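Local structure of enoyl-CoA hydratase (Mycobacterium smegmatis, 3PE8) at residues S8-L12 / E36-F41; D17-T21 / D47-D53; V57-G61 / L183-R188; A98-A102 / N122-A126. The protein probably catalyses the reversible addition of water to the double bond of 2-enoyl-CoA thioesters, as a zinc-binding member of the enoyl-CoA hydratase/isomerase family. The contacts are given in a common frame with arbitrary orientation. Where two conformers were deposited one is given. Numbering follows the deposited sequence.

Contact 1: residues S8-L12 / E36-F41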
# COMPACT_ATOMS: atom_id res chain seq x y z
N SER A 8 -29.89 27.83 -25.10
CA SER A 8 -29.82 27.82 -23.60
C SER A 8 -28.43 27.44 -23.12
O SER A 8 -27.63 26.89 -23.88
CB SER A 8 -30.85 26.86 -23.03
N PRO A 9 -28.12 27.74 -21.85
CA PRO A 9 -26.79 27.38 -21.38
C PRO A 9 -26.63 25.87 -21.31
O PRO A 9 -27.61 25.14 -21.08
CB PRO A 9 -26.73 27.97 -19.98
CG PRO A 9 -28.13 28.05 -19.55
CD PRO A 9 -28.93 28.35 -20.78
N VAL A 10 -25.40 25.42 -21.48
CA VAL A 10 -25.11 23.99 -21.42
C VAL A 10 -25.20 23.42 -20.01
O VAL A 10 -25.24 22.20 -19.86
CB VAL A 10 -23.72 23.61 -22.02
CG1 VAL A 10 -23.69 23.89 -23.54
CG2 VAL A 10 -22.58 24.27 -21.23
N LEU A 11 -25.24 24.28 -18.98
CA LEU A 11 -25.32 23.86 -17.58
C LEU A 11 -26.28 24.78 -16.85
O LEU A 11 -26.04 25.98 -16.82
CB LEU A 11 -23.97 23.89 -16.86
CG LEU A 11 -23.96 23.25 -15.47
CD1 LEU A 11 -24.03 21.73 -15.54
CD2 LEU A 11 -22.69 23.70 -14.71
N LEU A 12 -27.35 24.25 -16.30
CA LEU A 12 -28.28 25.05 -15.50
C LEU A 12 -27.85 25.02 -14.05
O LEU A 12 -27.37 23.98 -13.57
CB LEU A 12 -29.71 24.56 -15.65
CG LEU A 12 -30.24 24.58 -17.08
CD1 LEU A 12 -31.57 23.88 -17.15
CD2 LEU A 12 -30.35 26.01 -17.61
N GLU A 36 -16.93 22.38 -23.99
CA GLU A 36 -17.62 23.46 -23.28
C GLU A 36 -18.33 22.99 -22.02
O GLU A 36 -18.21 23.61 -20.97
CB GLU A 36 -18.62 24.19 -24.20
CG GLU A 36 -19.28 25.40 -23.55
CD GLU A 36 -20.45 25.97 -24.35
OE1 GLU A 36 -20.81 25.40 -25.41
OE2 GLU A 36 -21.02 27.00 -23.88
N LEU A 37 -19.07 21.88 -22.11
CA LEU A 37 -19.79 21.41 -20.93
C LEU A 37 -18.81 20.92 -19.87
O LEU A 37 -18.99 21.19 -18.68
CB LEU A 37 -20.80 20.34 -21.30
CG LEU A 37 -21.60 19.74 -20.14
CD1 LEU A 37 -22.25 20.83 -19.23
CD2 LEU A 37 -22.67 18.79 -20.73
N ARG A 38 -17.73 20.24 -20.27
CA ARG A 38 -16.73 19.81 -19.29
C ARG A 38 -16.16 21.00 -18.54
O ARG A 38 -16.15 21.05 -17.31
CB ARG A 38 -15.62 19.00 -19.97
CG ARG A 38 -16.03 17.64 -20.44
CD ARG A 38 -14.83 16.79 -21.01
NE ARG A 38 -13.92 17.42 -21.99
CZ ARG A 38 -13.99 17.30 -23.32
NH1 ARG A 38 -14.95 16.62 -23.92
NH2 ARG A 38 -13.08 17.91 -24.08
N SER A 39 -15.72 22.01 -19.28
CA SER A 39 -15.14 23.23 -18.70
C SER A 39 -16.11 23.88 -17.72
O SER A 39 -15.74 24.25 -16.59
CB SER A 39 -14.82 24.24 -19.80
OG SER A 39 -14.28 25.44 -19.26
N THR A 40 -17.34 24.05 -18.19
CA THR A 40 -18.38 24.73 -17.43
C THR A 40 -18.74 23.93 -16.16
O THR A 40 -18.87 24.50 -15.07
CB THR A 40 -19.63 24.99 -18.31
OG1 THR A 40 -19.25 25.78 -19.45
CG2 THR A 40 -20.70 25.75 -17.53
N PHE A 41 -18.88 22.62 -16.31
CA PHE A 41 -19.26 21.77 -15.18
C PHE A 41 -18.19 21.74 -14.10
O PHE A 41 -18.46 21.94 -12.90
CB PHE A 41 -19.55 20.35 -15.67
CG PHE A 41 -19.88 19.39 -14.57
CD1 PHE A 41 -21.08 19.50 -13.87
CD2 PHE A 41 -18.96 18.43 -14.19
CE1 PHE A 41 -21.35 18.62 -12.83
CE2 PHE A 41 -19.25 17.55 -13.15
CZ PHE A 41 -20.45 17.67 -12.47
O HOH W 1 -23.60 27.51 -22.47
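Apolar packing accounts for most of this contact, in which the start of strand 11-16 and the residues leading into it lie against the first turns of helix 35-50. Val-10 and Leu-11 both send their CA-CB bonds toward the helix. Val-10 CG2 meets Leu-37 CD1 at 4.0 Å, and CD1 of Leu-11 touches CD1 of Leu-37 at 4.2 Å and CD1 of Phe-41 at 4.1 Å, reaching the aromatic ring at its edge. Thr-40 points its CA-CB bond at the strand segment, and its CG2 lies 3.8 Å from Leu-11 CB, while its OG1 is satisfied by a 2.8 Å hydrogen bond to Glu-36 O; Leu-37 and Phe-41, one turn apart, leave the helix sideways and complete the apolar surface.

The polar link is indirect. A water accepts from Val-10 N (2.9 Å) and donates to Glu-36 OE2 (3.0 Å), a job fitted to a long side chain with an exposed carboxylate. No direct hydrogen bond joins the segments.

Leu-11 and Phe-41 both touch Leu-24 of the adjacent strand 19-24. The arrangement is that of a helix packed across one face of a beta-sheet at its outermost strand within the chain, in the crotonase-like fold.

Contact 2: residues D17-T21 / D47-D53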
# COMPACT_ATOMS: atom_id res chain seq x y z
N ASP A 17 -32.14 26.84 -0.51
CA ASP A 17 -31.97 26.23 0.80
C ASP A 17 -30.57 25.65 0.99
O ASP A 17 -30.36 24.56 1.58
CB ASP A 17 -33.08 25.20 1.05
CG ASP A 17 -34.45 25.80 1.09
OD1 ASP A 17 -34.57 27.04 1.14
OD2 ASP A 17 -35.43 25.01 1.04
N ARG A 18 -29.60 26.42 0.46
CA ARG A 18 -28.17 26.14 0.59
C ARG A 18 -27.71 24.94 -0.21
O ARG A 18 -26.63 24.41 0.02
CB ARG A 18 -27.72 26.10 2.06
CG ARG A 18 -28.13 27.37 2.85
CD ARG A 18 -27.50 27.43 4.24
NE ARG A 18 -26.04 27.28 4.16
CZ ARG A 18 -25.19 28.25 3.83
NH1 ARG A 18 -25.59 29.50 3.61
NH2 ARG A 18 -23.90 27.95 3.73
N VAL A 19 -28.56 24.52 -1.16
CA VAL A 19 -28.25 23.41 -2.05
C VAL A 19 -28.15 23.91 -3.48
O VAL A 19 -29.07 24.56 -3.96
CB VAL A 19 -29.32 22.30 -1.92
CG1 VAL A 19 -28.98 21.11 -2.89
CG2 VAL A 19 -29.46 21.82 -0.46
N ARG A 20 -27.01 23.64 -4.13
CA ARG A 20 -26.82 24.07 -5.51
C ARG A 20 -27.01 22.87 -6.42
O ARG A 20 -26.31 21.87 -6.28
CB ARG A 20 -25.43 24.66 -5.74
CG ARG A 20 -25.28 25.11 -7.21
CD ARG A 20 -24.24 26.14 -7.39
NE ARG A 20 -24.57 27.37 -6.69
CZ ARG A 20 -23.71 28.34 -6.49
NH1 ARG A 20 -22.46 28.22 -6.95
NH2 ARG A 20 -24.08 29.45 -5.82
N THR A 21 -27.98 22.97 -7.33
CA THR A 21 -28.22 21.93 -8.30
C THR A 21 -27.59 22.33 -9.62
O THR A 21 -27.84 23.44 -10.14
CB THR A 21 -29.74 21.69 -8.48
OG1 THR A 21 -30.37 21.39 -7.22
CG2 THR A 21 -29.99 20.52 -9.47
N ASP A 47 -16.63 26.43 -8.14
CA ASP A 47 -17.32 27.64 -7.69
C ASP A 47 -18.23 27.31 -6.49
O ASP A 47 -18.30 28.09 -5.53
CB ASP A 47 -18.12 28.28 -8.83
CG ASP A 47 -17.26 29.07 -9.83
OD1 ASP A 47 -16.08 29.37 -9.60
OD2 ASP A 47 -17.81 29.42 -10.89
N ALA A 48 -18.91 26.15 -6.55
CA ALA A 48 -19.77 25.72 -5.45
C ALA A 48 -18.95 25.51 -4.18
O ALA A 48 -19.35 25.91 -3.10
CB ALA A 48 -20.54 24.44 -5.83
N GLN A 49 -17.78 24.90 -4.33
CA GLN A 49 -16.90 24.68 -3.18
C GLN A 49 -16.50 25.99 -2.52
O GLN A 49 -16.40 26.08 -1.29
CB GLN A 49 -15.65 23.91 -3.62
CG GLN A 49 -14.63 23.71 -2.53
CD GLN A 49 -15.13 22.87 -1.39
OE1 GLN A 49 -15.92 21.94 -1.59
NE2 GLN A 49 -14.62 23.13 -0.18
N ASN A 50 -16.25 27.01 -3.35
CA ASN A 50 -15.78 28.31 -2.87
C ASN A 50 -16.89 29.27 -2.39
O ASN A 50 -16.60 30.30 -1.76
CB ASN A 50 -14.96 29.00 -3.98
CG ASN A 50 -13.69 28.24 -4.31
OD1 ASN A 50 -13.13 27.55 -3.46
ND2 ASN A 50 -13.22 28.37 -5.57
N ASP A 51 -18.14 28.92 -2.65
CA ASP A 51 -19.25 29.81 -2.40
C ASP A 51 -19.82 29.54 -1.02
O ASP A 51 -20.38 28.47 -0.77
CB ASP A 51 -20.34 29.63 -3.47
CG ASP A 51 -21.39 30.74 -3.44
OD1 ASP A 51 -21.61 31.33 -2.35
OD2 ASP A 51 -21.96 31.04 -4.53
N ASP A 52 -19.70 30.51 -0.13
CA ASP A 52 -20.18 30.35 1.23
C ASP A 52 -21.71 30.21 1.35
O ASP A 52 -22.18 29.80 2.40
CB ASP A 52 -19.70 31.52 2.13
CG ASP A 52 -18.20 31.49 2.40
OD1 ASP A 52 -17.52 30.50 2.09
OD2 ASP A 52 -17.67 32.47 2.98
N ASP A 53 -22.45 30.50 0.28
CA ASP A 53 -23.91 30.31 0.25
C ASP A 53 -24.32 28.85 -0.02
O ASP A 53 -25.52 28.53 0.06
CB ASP A 53 -24.55 31.22 -0.80
CG ASP A 53 -24.34 32.72 -0.48
OD1 ASP A 53 -24.28 33.10 0.70
OD2 ASP A 53 -24.23 33.51 -1.45
O HOH W 2 -24.40 32.10 3.14
O HOH W 3 -20.71 30.64 -6.93
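This is a polar surface contact in which Arg-20 of strand 19-24 and Arg-18 from the loop just before it hold the C-terminal end of helix 35-50 and the turn that follows it. Arg-20 points its CA-CB bond toward the helix and forms a salt bridge through NH2 to Asp-51 OD2 at 2.9 Å. A water reinforces the pair, accepting from Arg-20 NH1 (3.0 Å) and donating to Asp-51 OD2 (2.7 Å). The aliphatic part of the arginine passes the small Ala-48, where Arg-20 CD lies 4.4 Å from Ala-48 CB, while its NE is bound by Thr-15 OG1 of the neighbouring strand.

Asp-51 is the first residue to leave helical geometry, and its other carboxylate oxygen, OD1, accepts from Asp-53 N at 2.9 Å in an Asx turn. One short acid thus shapes the turn and pairs with the strand. The elements belong to a beta-alpha-beta unit, strand 19-24, helix 35-50 and strand 56-61, and the contact lies where the chain turns from helix to the second strand.

Arg-18 reaches the same turn by its length: NH2 donates to Asp-52 O at 2.9 Å, and Asp-53 O lies over one face of the guanidinium. A second water accepts from Arg-18 NH1 (2.9 Å) and donates to Asp-53 OD1 (2.6 Å). Arg-18 NH2 also forms a salt bridge with Asp-55, just beyond the turn.

Contact 3: residues V57-G61 / L183-R188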
# COMPACT_ATOMS: atom_id res chain seq x y z
N VAL A 57 -24.11 20.05 -3.05
CA VAL A 57 -24.34 20.07 -4.50
C VAL A 57 -25.16 18.84 -4.93
O VAL A 57 -24.88 17.71 -4.45
CB VAL A 57 -22.99 20.08 -5.29
CG1 VAL A 57 -23.24 20.04 -6.79
CG2 VAL A 57 -22.15 21.35 -4.96
N ILE A 58 -26.14 19.05 -5.81
CA ILE A 58 -26.81 17.96 -6.54
C ILE A 58 -26.41 18.06 -8.00
O ILE A 58 -26.54 19.15 -8.59
CB ILE A 58 -28.37 18.04 -6.40
CG1 ILE A 58 -28.78 17.90 -4.93
CG2 ILE A 58 -29.07 16.99 -7.29
CD1 ILE A 58 -30.24 18.21 -4.65
N VAL A 59 -26.00 16.95 -8.59
CA VAL A 59 -25.72 16.89 -10.01
C VAL A 59 -26.79 16.03 -10.66
O VAL A 59 -27.05 14.92 -10.20
CB VAL A 59 -24.33 16.28 -10.31
CG1 VAL A 59 -24.11 16.10 -11.85
CG2 VAL A 59 -23.19 17.15 -9.76
N THR A 60 -27.40 16.54 -11.76
CA THR A 60 -28.41 15.75 -12.45
C THR A 60 -28.33 16.10 -13.92
O THR A 60 -27.57 16.99 -14.30
CB THR A 60 -29.81 15.95 -11.82
OG1 THR A 60 -30.69 14.91 -12.24
CG2 THR A 60 -30.43 17.32 -12.13
N GLY A 61 -29.13 15.42 -14.72
CA GLY A 61 -29.20 15.72 -16.16
C GLY A 61 -30.59 16.15 -16.60
O GLY A 61 -31.60 15.69 -16.05
N LEU A 183 -37.52 11.98 -8.17
CA LEU A 183 -36.06 11.92 -8.10
C LEU A 183 -35.46 13.15 -7.42
O LEU A 183 -34.72 13.02 -6.44
CB LEU A 183 -35.45 11.80 -9.51
CG LEU A 183 -33.92 11.88 -9.52
CD1 LEU A 183 -33.35 10.76 -8.69
CD2 LEU A 183 -33.38 11.84 -10.98
N LEU A 184 -35.75 14.34 -7.92
CA LEU A 184 -35.18 15.54 -7.30
C LEU A 184 -35.81 15.84 -5.93
O LEU A 184 -35.11 16.31 -5.05
CB LEU A 184 -35.22 16.75 -8.22
CG LEU A 184 -34.03 16.86 -9.23
CD1 LEU A 184 -32.69 17.28 -8.54
CD2 LEU A 184 -33.80 15.64 -10.02
N THR A 185 -37.08 15.49 -5.72
CA THR A 185 -37.66 15.48 -4.37
C THR A 185 -36.78 14.67 -3.40
O THR A 185 -36.44 15.13 -2.29
CB THR A 185 -39.09 14.89 -4.42
OG1 THR A 185 -39.86 15.67 -5.31
CG2 THR A 185 -39.74 14.92 -3.00
N ALA A 186 -36.42 13.45 -3.79
CA ALA A 186 -35.61 12.62 -2.95
C ALA A 186 -34.24 13.15 -2.69
O ALA A 186 -33.69 13.02 -1.57
CB ALA A 186 -35.51 11.17 -3.54
N ALA A 187 -33.61 13.66 -3.75
CA ALA A 187 -32.27 14.24 -3.62
C ALA A 187 -32.29 15.45 -2.68
O ALA A 187 -31.38 15.60 -1.86
CB ALA A 187 -31.72 14.61 -4.95
N ARG A 188 -33.35 16.27 -2.77
CA ARG A 188 -33.51 17.43 -1.87
C ARG A 188 -33.70 17.00 -0.42
O ARG A 188 -33.23 17.70 0.48
CB ARG A 188 -34.64 18.35 -2.32
CG ARG A 188 -34.27 19.22 -3.54
CD ARG A 188 -35.36 20.22 -3.85
NE ARG A 188 -36.52 19.67 -4.54
CZ ARG A 188 -36.68 19.59 -5.87
NH1 ARG A 188 -35.71 19.99 -6.71
NH2 ARG A 188 -37.79 19.10 -6.36
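Strand 57-61 runs nearly antiparallel to helix 183-188, at 163° between their directions, with the axes 10.1 Å apart at closest approach. Val-57, first of the segment, turns its side chain elsewhere, against Ala-48 of helix 35-50. Ile-58 then points toward helix 183-188 and makes the main contact. Its CG2 meets Leu-184 CD1 at 3.8 Å, and its CD1 reaches Ala-187 CB at 3.9 Å; the small alanine lets the backbone come close, with Ile-58 CA and Ala-187 CA 7.2 Å apart. The same CD1 also lies 4.3 Å from Arg-188 CG, so the aliphatic part of this exposed arginine flanks the isoleucine.

Val-59 faces away and packs on Phe-41. Thr-60 returns toward the helix, its OG1 3.9 Å from Leu-184 CD2 and 4.3 Å from Leu-183 CD2. A hydroxyl is tolerated among leucines because it is hydrogen-bonded to Ala-98 O of the adjacent strand; no hydrogen bond links it to the helix.

Strand 56-61 therefore lies between two helical layers: helix 183-195 packs beside Ile-58 and Thr-60, helix 35-50 beside Val-57 and Val-59, with strands 19-24 and 95-99 as its neighbours in the sheet.

Contact 4: residues A98-A102 / N122-A126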
# COMPACT_ATOMS: atom_id res chain seq x y z
N ALA A 98 -28.10 12.69 -8.78
CA ALA A 98 -29.50 12.27 -8.96
C ALA A 98 -29.58 11.77 -10.38
O ALA A 98 -29.67 12.54 -11.35
CB ALA A 98 -30.46 13.44 -8.69
N ILE A 99 -29.48 10.45 -10.51
CA ILE A 99 -29.34 9.83 -11.85
C ILE A 99 -30.72 9.60 -12.44
O ILE A 99 -31.45 8.69 -12.00
CB ILE A 99 -28.56 8.54 -11.76
CG1 ILE A 99 -27.26 8.69 -10.94
CG2 ILE A 99 -28.24 8.05 -13.20
CD1 ILE A 99 -26.33 9.84 -11.43
N ASN A 100 -31.05 10.40 -13.45
CA ASN A 100 -32.40 10.48 -14.01
C ASN A 100 -32.65 9.57 -15.21
O ASN A 100 -33.76 9.47 -15.68
CB ASN A 100 -32.71 11.92 -14.42
CG ASN A 100 -31.71 12.46 -15.43
OD1 ASN A 100 -30.53 12.63 -15.10
ND2 ASN A 100 -32.16 12.72 -16.66
N GLY A 101 -31.59 8.95 -15.74
CA GLY A 101 -31.66 8.16 -16.96
C GLY A 101 -30.30 7.51 -17.17
O GLY A 101 -29.54 7.33 -16.21
N ALA A 102 -30.01 7.16 -18.42
CA ALA A 102 -28.78 6.45 -18.74
C ALA A 102 -27.54 7.26 -18.36
O ALA A 102 -27.46 8.47 -18.61
CB ALA A 102 -28.73 6.08 -20.24
N ASN A 122 -35.93 4.86 -13.83
CA ASN A 122 -35.43 4.95 -15.23
C ASN A 122 -33.93 5.00 -15.40
O ASN A 122 -33.42 4.98 -16.54
CB ASN A 122 -36.04 6.20 -15.87
CG ASN A 122 -37.53 6.07 -16.01
OD1 ASN A 122 -38.07 4.95 -16.01
ND2 ASN A 122 -38.23 7.21 -16.13
N ALA A 123 -33.21 5.10 -14.31
CA ALA A 123 -31.74 5.15 -14.42
C ALA A 123 -31.24 3.81 -14.92
O ALA A 123 -31.79 2.75 -14.61
CB ALA A 123 -31.14 5.46 -13.11
N LYS A 124 -30.17 3.87 -15.68
CA LYS A 124 -29.43 2.65 -16.06
C LYS A 124 -28.00 3.02 -16.27
O LYS A 124 -27.69 4.19 -16.50
CB LYS A 124 -30.00 1.96 -17.29
CG LYS A 124 -30.27 2.82 -18.44
CD LYS A 124 -31.14 2.10 -19.48
CE LYS A 124 -31.31 2.96 -20.71
NZ LYS A 124 -32.24 2.34 -21.68
N PHE A 125 -27.11 2.05 -16.16
CA PHE A 125 -25.67 2.34 -16.10
C PHE A 125 -24.96 1.39 -17.06
O PHE A 125 -25.28 0.21 -17.11
CB PHE A 125 -25.16 2.10 -14.68
CG PHE A 125 -25.84 2.92 -13.63
CD1 PHE A 125 -27.03 2.49 -13.03
CD2 PHE A 125 -25.31 4.14 -13.28
CE1 PHE A 125 -27.63 3.30 -12.05
CE2 PHE A 125 -25.92 4.93 -12.33
CZ PHE A 125 -27.07 4.52 -11.75
N ALA A 126 -24.03 1.92 -17.82
CA ALA A 126 -23.25 1.07 -18.76
C ALA A 126 -21.87 1.60 -19.01
O ALA A 126 -21.64 2.81 -18.93
CB ALA A 126 -24.03 0.88 -20.11
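Ile-99 lays its CG2 against Ala-123 CB (3.9 Å) and Phe-125 CE2 (4.0 Å), the compact methyl and the far-reaching ring together filling the space beside its branched side chain. The backbones then close up where Gly-101 CA and Ala-123 CA are just 3.9 Å apart. Gly-101 is very extended there (phi/psi -174°/-156°), a conformation that residues with a side chain adopt less readily. Here CA-H...O contacts take over: Ala-123 CA to Gly-101 O at 3.6 Å, and Ala-102 CA to Lys-124 O at 3.4 Å. No conventional hydrogen bond crosses between the segments. Lys-124 places its CG 4.0 Å from Ala-102 CB, and its charged end makes a cation-pi interaction with Tyr-162.

Asn-100 turns away, bonding Gly-61 N through OD1 and Asp-63 through ND2. Beyond this crossing, strands 102-104 and 124-126 run parallel in the small second sheet. Such a step from the main sheet into a smaller one is consistent with the spiral core of the crotonase-like fold.

How the contacts relate
The first segments of all four contacts fall in turn on adjacent strands 11-16, 19-24, 56-61 and 95-99 of the main sheet. Contacts 1 and 2 share helix 35-50, pinning its start and its end with centres about 17 Å apart, and their segments alternate along the chain. Contact 3, about 14 Å between centres from contact 2, adds helix 183-195, joining strand 56-61 to a part of the chain more than 120 residues later. Contact 4 falls within that long interval, its centre about 13 Å from that of contact 3; Val-59 O to Ala-98 N (2.9 Å) probably bonds the two. Together they tie helices and a second small sheet to one central sheet.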